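Side-chain contacts in putative uncharacterized protein (Dictyostelium purpureum, PDB 4R12), which probably serves as the nicastrin subunit of gamma-secretase, a complex that cleaves integral membrane proteins such as Notch receptors within the membrane: residues Q198-S203 / K503-L508; N470-T475 / L532-Q537; T520-T523 / D527-S530. One frame throughout, in Å; residues are numbered along the deposited sequence.

Contact 1 (Q198-S203 / K503-L508)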
loop_
_atom_site.group_PDB
_atom_site.type_symbol
_atom_site.label_atom_id
_atom_site.label_comp_id
_atom_site.label_asym_id
_atom_site.label_seq_id
_atom_site.Cartn_x
_atom_site.Cartn_y
_atom_site.Cartn_z
ATOM N N GLN A 198 -10.138 3.842 -1.603
ATOM C CA GLN A 198 -10.383 5.137 -0.998
ATOM C C GLN A 198 -9.131 5.716 -0.331
ATOM O O GLN A 198 -8.458 5.025 0.446
ATOM C CB GLN A 198 -11.503 5.034 0.047
ATOM C CG GLN A 198 -12.861 4.590 -0.512
ATOM C CD GLN A 198 -13.488 5.631 -1.440
ATOM O OE1 GLN A 198 -13.576 6.812 -1.101
ATOM N NE2 GLN A 198 -13.921 5.191 -2.614
ATOM N N SER A 199 -8.827 6.974 -0.648
ATOM C CA SER A 199 -7.822 7.748 0.083
ATOM C C SER A 199 -8.503 8.402 1.268
ATOM O O SER A 199 -9.729 8.415 1.340
ATOM C CB SER A 199 -7.172 8.812 -0.807
ATOM O OG SER A 199 -6.626 8.251 -1.995
ATOM N N ILE A 200 -7.716 8.948 2.199
ATOM C CA ILE A 200 -8.274 9.644 3.357
ATOM C C ILE A 200 -7.500 10.932 3.626
ATOM O O ILE A 200 -6.262 10.931 3.626
ATOM C CB ILE A 200 -8.244 8.787 4.657
ATOM C CG1 ILE A 200 -8.715 7.347 4.421
ATOM C CG2 ILE A 200 -9.128 9.407 5.754
ATOM C CD1 ILE A 200 -7.575 6.345 4.229
ATOM N N TRP A 201 -8.219 12.035 3.833
ATOM C CA TRP A 201 -7.550 13.275 4.233
ATOM C C TRP A 201 -8.210 13.877 5.463
ATOM O O TRP A 201 -9.358 13.550 5.808
ATOM C CB TRP A 201 -7.517 14.300 3.078
ATOM C CG TRP A 201 -8.853 14.794 2.610
ATOM C CD1 TRP A 201 -9.652 14.224 1.660
ATOM C CD2 TRP A 201 -9.533 15.979 3.043
ATOM N NE1 TRP A 201 -10.794 14.968 1.488
ATOM C CE2 TRP A 201 -10.748 16.046 2.330
ATOM C CE3 TRP A 201 -9.249 16.973 3.988
ATOM C CZ2 TRP A 201 -11.671 17.075 2.523
ATOM C CZ3 TRP A 201 -10.170 17.992 4.175
ATOM C CH2 TRP A 201 -11.360 18.038 3.438
ATOM N N SER A 202 -7.481 14.759 6.134
ATOM C CA SER A 202 -7.916 15.231 7.438
ATOM C C SER A 202 -7.282 16.556 7.784
ATOM O O SER A 202 -6.149 16.832 7.395
ATOM C CB SER A 202 -7.569 14.206 8.520
ATOM O OG SER A 202 -7.986 14.656 9.800
ATOM N N SER A 203 -8.028 17.352 8.547
ATOM C CA SER A 203 -7.535 18.583 9.138
ATOM C C SER A 203 -8.058 18.678 10.575
ATOM O O SER A 203 -9.163 18.223 10.852
ATOM C CB SER A 203 -7.983 19.791 8.315
ATOM O OG SER A 203 -7.761 20.993 9.029
ATOM N N LYS A 503 -10.428 0.985 6.120
ATOM C CA LYS A 503 -11.429 1.368 7.118
ATOM C C LYS A 503 -10.787 1.699 8.467
ATOM O O LYS A 503 -11.165 2.683 9.121
ATOM C CB LYS A 503 -12.448 0.257 7.282
ATOM C CG LYS A 503 -13.245 -0.034 6.024
ATOM C CD LYS A 503 -14.251 -1.161 6.263
ATOM C CE LYS A 503 -15.332 -1.136 5.192
ATOM N NZ LYS A 503 -15.349 -2.358 4.349
ATOM N N LEU A 504 -9.813 0.889 8.881
ATOM C CA LEU A 504 -9.097 1.159 10.136
ATOM C C LEU A 504 -8.352 2.493 10.100
ATOM O O LEU A 504 -8.470 3.310 11.034
ATOM C CB LEU A 504 -8.118 0.023 10.460
ATOM C CG LEU A 504 -7.252 0.199 11.715
ATOM C CD1 LEU A 504 -8.106 0.519 12.950
ATOM C CD2 LEU A 504 -6.411 -1.038 11.977
ATOM N N ILE A 505 -7.572 2.728 9.041
ATOM C CA ILE A 505 -6.878 4.013 8.919
ATOM C C ILE A 505 -7.898 5.166 8.957
ATOM O O ILE A 505 -7.702 6.158 9.660
ATOM C CB ILE A 505 -6.027 4.093 7.628
ATOM C CG1 ILE A 505 -4.832 3.131 7.702
ATOM C CG2 ILE A 505 -5.522 5.497 7.393
ATOM C CD1 ILE A 505 -4.069 3.010 6.369
ATOM N N HIS A 506 -8.996 5.020 8.227
ATOM C CA HIS A 506 -10.046 6.045 8.229
ATOM C C HIS A 506 -10.615 6.298 9.644
ATOM O O HIS A 506 -10.658 7.433 10.113
ATOM C CB HIS A 506 -11.172 5.632 7.274
ATOM C CG HIS A 506 -12.351 6.556 7.283
ATOM N ND1 HIS A 506 -13.647 6.100 7.189
ATOM C CD2 HIS A 506 -12.431 7.908 7.344
ATOM C CE1 HIS A 506 -14.479 7.131 7.207
ATOM N NE2 HIS A 506 -13.765 8.237 7.301
ATOM N N ARG A 507 -11.055 5.246 10.309
ATOM C CA ARG A 507 -11.702 5.417 11.614
ATOM C C ARG A 507 -10.715 5.907 12.680
ATOM O O ARG A 507 -11.083 6.690 13.571
ATOM C CB ARG A 507 -12.353 4.117 12.060
ATOM C CG ARG A 507 -13.429 3.556 11.131
ATOM C CD ARG A 507 -14.824 4.038 11.471
ATOM N NE ARG A 507 -15.244 3.665 12.824
ATOM C CZ ARG A 507 -16.366 4.100 13.392
ATOM N NH1 ARG A 507 -17.162 4.918 12.716
ATOM N NH2 ARG A 507 -16.692 3.725 14.630
ATOM N N LEU A 508 -9.464 5.465 12.588
ATOM C CA LEU A 508 -8.442 5.908 13.528
ATOM C C LEU A 508 -8.079 7.387 13.307
ATOM O O LEU A 508 -8.038 8.169 14.257
ATOM C CB LEU A 508 -7.196 5.016 13.415
ATOM C CG LEU A 508 -6.021 5.376 14.323
ATOM C CD1 LEU A 508 -6.427 5.257 15.816
ATOM C CD2 LEU A 508 -4.794 4.501 13.998
#
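S202 OG, gripped by the hydroxyls of T513 and T543, sits two residues along the strand from I200, the residue that meets I505 and H506 of helix 500-512 by van der Waals packing alone. Both branches of I200 are at work. The side chains of I200 and I505 cross at a slant, CD1 of I200 touching CG2 of I505, 3.9 Å away. The other branch, CG2, stands anti to the backbone N of I200 and comes within 4.0 Å of H506 CD2, approaching the imidazole obliquely. I200 and H506 lie at about a right angle, and I200 CG1 is 4.1 Å from H506 CB, so the isoleucine also reaches the stem of the histidine. With its ring anti to the backbone N (chi1 175°), H506 holds CD2 close to that methyl. I200 and I505 are buried; H506 is partly open. This is a helix packed on the face of a beta sheet: strand 192-203 is bonded to 262-268 (I200 to F267) and 542-548 (W201 to H544), and helix 500-512 covers it through I505 and H506. L545 of strand 542-548 touches I200 and H506, while F462 of helix 452-463 packs on I505 from beyond.

Contact 2 (N470-T475 / L532-Q537)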
loop_
_atom_site.group_PDB
_atom_site.type_symbol
_atom_site.label_atom_id
_atom_site.label_comp_id
_atom_site.label_asym_id
_atom_site.label_seq_id
_atom_site.Cartn_x
_atom_site.Cartn_y
_atom_site.Cartn_z
ATOM N N ASN A 470 -9.263 -2.349 17.516
ATOM C CA ASN A 470 -10.440 -2.985 16.957
ATOM C C ASN A 470 -11.714 -2.435 17.610
ATOM O O ASN A 470 -12.796 -2.578 17.052
ATOM C CB ASN A 470 -10.360 -4.501 17.112
ATOM C CG ASN A 470 -11.427 -5.219 16.317
ATOM O OD1 ASN A 470 -12.364 -5.769 16.883
ATOM N ND2 ASN A 470 -11.292 -5.209 14.989
ATOM N N ILE A 471 -11.566 -1.782 18.768
ATOM C CA ILE A 471 -12.691 -1.116 19.430
ATOM C C ILE A 471 -13.311 -0.047 18.522
ATOM O O ILE A 471 -14.474 0.315 18.691
ATOM C CB ILE A 471 -12.275 -0.467 20.771
ATOM C CG1 ILE A 471 -13.512 -0.121 21.614
ATOM C CG2 ILE A 471 -11.398 0.761 20.553
ATOM C CD1 ILE A 471 -13.191 0.323 23.033
ATOM N N LEU A 472 -12.536 0.438 17.547
ATOM C CA LEU A 472 -13.037 1.431 16.605
ATOM C C LEU A 472 -13.757 0.776 15.431
ATOM O O LEU A 472 -14.401 1.471 14.629
ATOM C CB LEU A 472 -11.889 2.318 16.074
ATOM C CG LEU A 472 -10.957 3.032 17.049
ATOM C CD1 LEU A 472 -9.902 3.804 16.252
ATOM C CD2 LEU A 472 -11.726 3.969 17.974
ATOM N N MET A 473 -13.644 -0.548 15.307
ATOM C CA MET A 473 -14.180 -1.274 14.154
ATOM C C MET A 473 -15.463 -2.064 14.436
ATOM O O MET A 473 -15.773 -2.402 15.587
ATOM C CB MET A 473 -13.141 -2.259 13.606
ATOM C CG MET A 473 -11.786 -1.668 13.233
ATOM S SD MET A 473 -11.900 -0.574 11.805
ATOM C CE MET A 473 -11.911 0.884 12.734
ATOM N N LYS A 474 -16.176 -2.387 13.361
ATOM C CA LYS A 474 -17.409 -3.176 13.449
ATOM C C LYS A 474 -17.157 -4.649 13.123
ATOM O O LYS A 474 -18.033 -5.493 13.288
ATOM C CB LYS A 474 -18.477 -2.606 12.503
ATOM C CG LYS A 474 -18.685 -1.095 12.625
ATOM C CD LYS A 474 -19.436 -0.719 13.896
ATOM C CE LYS A 474 -20.893 -1.168 13.824
ATOM N NZ LYS A 474 -21.665 -0.919 15.088
ATOM N N THR A 475 -15.957 -4.952 12.645
ATOM C CA THR A 475 -15.602 -6.319 12.274
ATOM C C THR A 475 -14.199 -6.648 12.785
ATOM O O THR A 475 -13.445 -5.747 13.132
ATOM C CB THR A 475 -15.643 -6.530 10.731
ATOM O OG1 THR A 475 -14.825 -5.543 10.080
ATOM C CG2 THR A 475 -17.065 -6.413 10.208
ATOM N N LEU A 532 -19.900 10.590 12.927
ATOM C CA LEU A 532 -19.834 9.139 12.883
ATOM C C LEU A 532 -20.069 8.583 14.279
ATOM O O LEU A 532 -19.826 9.257 15.275
ATOM C CB LEU A 532 -18.481 8.662 12.346
ATOM C CG LEU A 532 -18.123 9.079 10.917
ATOM C CD1 LEU A 532 -16.764 8.473 10.517
ATOM C CD2 LEU A 532 -19.229 8.699 9.930
ATOM N N CYS A 533 -20.539 7.348 14.343
ATOM C CA CYS A 533 -20.791 6.716 15.626
ATOM C C CYS A 533 -19.604 5.874 16.105
ATOM O O CYS A 533 -19.122 4.973 15.406
ATOM C CB CYS A 533 -22.047 5.858 15.548
ATOM S SG CYS A 533 -22.485 5.156 17.149
ATOM N N TYR A 534 -19.131 6.187 17.307
ATOM C CA TYR A 534 -18.109 5.402 17.986
ATOM C C TYR A 534 -18.634 4.978 19.350
ATOM O O TYR A 534 -18.648 5.793 20.279
ATOM C CB TYR A 534 -16.818 6.198 18.181
ATOM C CG TYR A 534 -16.016 6.477 16.932
ATOM C CD1 TYR A 534 -16.427 7.440 16.018
ATOM C CD2 TYR A 534 -14.818 5.810 16.696
ATOM C CE1 TYR A 534 -15.670 7.716 14.888
ATOM C CE2 TYR A 534 -14.062 6.079 15.577
ATOM C CZ TYR A 534 -14.489 7.031 14.679
ATOM O OH TYR A 534 -13.729 7.285 13.569
ATOM N N SER A 535 -19.082 3.730 19.468
ATOM C CA SER A 535 -19.452 3.167 20.774
ATOM C C SER A 535 -20.419 4.063 21.554
ATOM O O SER A 535 -20.177 4.369 22.727
ATOM C CB SER A 535 -18.195 2.926 21.627
ATOM O OG SER A 535 -17.296 2.043 20.980
ATOM N N GLY A 536 -21.479 4.522 20.894
ATOM C CA GLY A 536 -22.479 5.362 21.538
ATOM C C GLY A 536 -22.193 6.857 21.555
ATOM O O GLY A 536 -23.005 7.638 22.065
ATOM N N GLN A 537 -21.039 7.256 21.032
ATOM C CA GLN A 537 -20.726 8.670 20.861
ATOM C C GLN A 537 -20.881 9.081 19.406
ATOM O O GLN A 537 -20.429 8.360 18.511
ATOM C CB GLN A 537 -19.296 8.980 21.314
ATOM C CG GLN A 537 -18.965 8.548 22.739
ATOM C CD GLN A 537 -19.483 9.520 23.776
ATOM O OE1 GLN A 537 -20.170 9.125 24.704
ATOM N NE2 GLN A 537 -19.158 10.801 23.619
HETATM O O HOH W 1 -15.519 3.008 19.419
#
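The Y534 ring takes L472 at its edge: the CD2 methyl of L472 lies near the ring plane, 3.8 Å from Y534 CD2 and 4.0 Å from Y534 CE2. The guanidinium of R507, on helix 500-512, lies over one face of this same ring in a cation-pi contact, and Y534 OH hydrogen-bonds to R507 O, so the hydroxyl of this buried tyrosine has its partner on the helix. R507 also ties the two backbones together, giving NE to L472 O and NH2 to C533 O. With CG anti to the carbonyl carbon (chi1 -71°), the ring swings off the hairpin tip toward L472 and R507.

At the more open end, I471 O and S535 OG are too far apart to bond, and a water fills the gap. It donates to I471 O at 3.0 Å and lies 2.6 Å from S535 OG. The second flat group, the amide of N470, braces its own loop: ND2 reaches T475 O at 2.9 Å with an N-H...O angle of 155°, and the acceptor is tilted 16° out of the amide plane. Beside it, M473 N bonds to N470 O at 2.8 Å, closing the short 3-10 turn that presents L472.

S535 and G536 both have positive phi, and Y534 and Q537 are joined by a reciprocal pair of backbone bonds, Y534 N to Q537 O at 2.8 Å and Q537 N to Y534 O at 2.9 Å. This is a two-residue beta hairpin with a type I' turn, its tip set against the 3-10 turn.

Contact 3 (T520-T523 / D527-S530). With CA (calcium ion), chain G.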
loop_
_atom_site.group_PDB
_atom_site.type_symbol
_atom_site.label_atom_id
_atom_site.label_comp_id
_atom_site.label_asym_id
_atom_site.label_seq_id
_atom_site.Cartn_x
_atom_site.Cartn_y
_atom_site.Cartn_z
ATOM N N THR A 520 -24.801 9.895 22.734
ATOM C CA THR A 520 -26.116 9.844 22.085
ATOM C C THR A 520 -26.725 8.448 22.110
ATOM O O THR A 520 -27.891 8.258 21.769
ATOM C CB THR A 520 -26.028 10.295 20.613
ATOM O OG1 THR A 520 -25.266 9.329 19.880
ATOM C CG2 THR A 520 -25.336 11.648 20.501
ATOM N N ASN A 521 -25.912 7.471 22.503
ATOM C CA ASN A 521 -26.277 6.064 22.386
ATOM C C ASN A 521 -26.541 5.657 20.938
ATOM O O ASN A 521 -27.322 4.756 20.688
ATOM C CB ASN A 521 -27.499 5.738 23.262
ATOM C CG ASN A 521 -27.198 5.895 24.739
ATOM O OD1 ASN A 521 -26.117 5.517 25.188
ATOM N ND2 ASN A 521 -28.125 6.476 25.493
ATOM N N CYS A 522 -25.866 6.301 19.992
ATOM C CA CYS A 522 -25.969 5.891 18.591
ATOM C C CYS A 522 -25.511 4.441 18.412
ATOM O O CYS A 522 -24.620 3.981 19.149
ATOM C CB CYS A 522 -25.135 6.808 17.701
ATOM S SG CYS A 522 -23.355 6.768 18.091
ATOM N N THR A 523 -26.115 3.723 17.461
ATOM C CA THR A 523 -25.660 2.363 17.146
ATOM C C THR A 523 -25.177 2.231 15.696
ATOM O O THR A 523 -24.762 1.156 15.269
ATOM C CB THR A 523 -26.760 1.308 17.395
ATOM O OG1 THR A 523 -27.893 1.598 16.571
ATOM C CG2 THR A 523 -27.186 1.295 18.866
ATOM N N ASP A 527 -27.138 7.295 12.596
ATOM C CA ASP A 527 -27.781 7.910 13.762
ATOM C C ASP A 527 -27.193 9.283 14.069
ATOM O O ASP A 527 -27.770 10.057 14.842
ATOM C CB ASP A 527 -27.628 7.034 15.015
ATOM C CG ASP A 527 -28.407 5.740 14.939
ATOM O OD1 ASP A 527 -29.327 5.622 14.102
ATOM O OD2 ASP A 527 -28.104 4.840 15.753
ATOM N N CYS A 528 -26.026 9.563 13.492
ATOM C CA CYS A 528 -25.252 10.752 13.835
ATOM C C CYS A 528 -25.270 11.816 12.733
ATOM O O CYS A 528 -24.695 11.621 11.669
ATOM C CB CYS A 528 -23.798 10.360 14.145
ATOM S SG CYS A 528 -23.631 9.306 15.650
ATOM N N PRO A 529 -25.923 12.956 12.996
ATOM C CA PRO A 529 -25.955 14.042 12.009
ATOM C C PRO A 529 -24.561 14.613 11.769
ATOM O O PRO A 529 -23.934 15.066 12.734
ATOM C CB PRO A 529 -26.863 15.090 12.664
ATOM C CG PRO A 529 -27.615 14.352 13.733
ATOM C CD PRO A 529 -26.660 13.304 14.218
ATOM N N SER A 530 -24.089 14.575 10.523
ATOM C CA SER A 530 -22.785 15.131 10.152
ATOM C C SER A 530 -21.660 14.627 11.061
ATOM O O SER A 530 -20.746 15.369 11.421
ATOM C CB SER A 530 -22.827 16.659 10.183
ATOM O OG SER A 530 -24.007 17.149 9.562
HETATM CA CA CA G . -23.678 10.129 10.163
HETATM O O HOH W 2 -27.357 10.297 17.612
HETATM O O HOH W 3 -25.971 10.574 9.190
HETATM O O HOH W 4 -22.611 11.827 8.668
HETATM O O HOH W 5 -22.904 8.758 8.445
#
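D527 OD2 takes the backbone N-H of T523 at 2.8 Å in an almost straight bond, N-H...O angle 169°, through the lone pair that points away from the other carboxylate oxygen. T523 OG1 adds a weak second bond to D527 OD2 at 3.4 Å, and the N-H of S524 a weak third, so one carboxylate oxygen collects the donors where the strand runs into the loop. T523 OG1 sits between its own backbone N and carbonyl carbon, the crowded position, and from there it reaches the aspartate.

At the other end of the segment, T520 OG1 accepts from C522 N at 3.1 Å, which makes an ST turn. A water donates to D527 O at 2.8 Å and has a weak link to the T520 hydroxyl, bridging the two segments a second time. C528 O is spent on the calcium ion, 2.4 Å away. D525 O, S531 O and three waters complete its six ligands; every protein ligand is a backbone carbonyl, and the metal probably polarises the peptide of C528.

Between these polar ends the two segments meet through sulfur and carbon. C522 SG lies 3.5 Å from C528 SG without a bond between them, because each is committed to another disulfide, C522 to C533 and C528 to C538. The CB of C522 also packs on D527 CB, 3.7 Å away. Two disulfides side by side, next to a calcium-binding loop of main-chain carbonyls, make a small disulfide-rich, calcium-binding unit built on a three-stranded antiparallel sheet, its disulfides linking the strands to one another and to the loop.

Going from the N terminus, the chain passes 198-203 first and returns to it at 503-508, where contact 1 closes a loop of 299 residues. Segment 470-475 lies inside that loop but finds its partner only later, at 532-537, so contacts 1 and 2 cross. They also touch directly, M473 packing on L504 and R507. Contact 3 closes within 527-530 after a mere three intervening residues; it is in series with contact 1 and nested in the loop of contact 2. Strands 516-522 and 536-540 are neighbours in one small sheet, joining contacts 2 and 3, while helix 500-512 connects that sheet to strand 192-203.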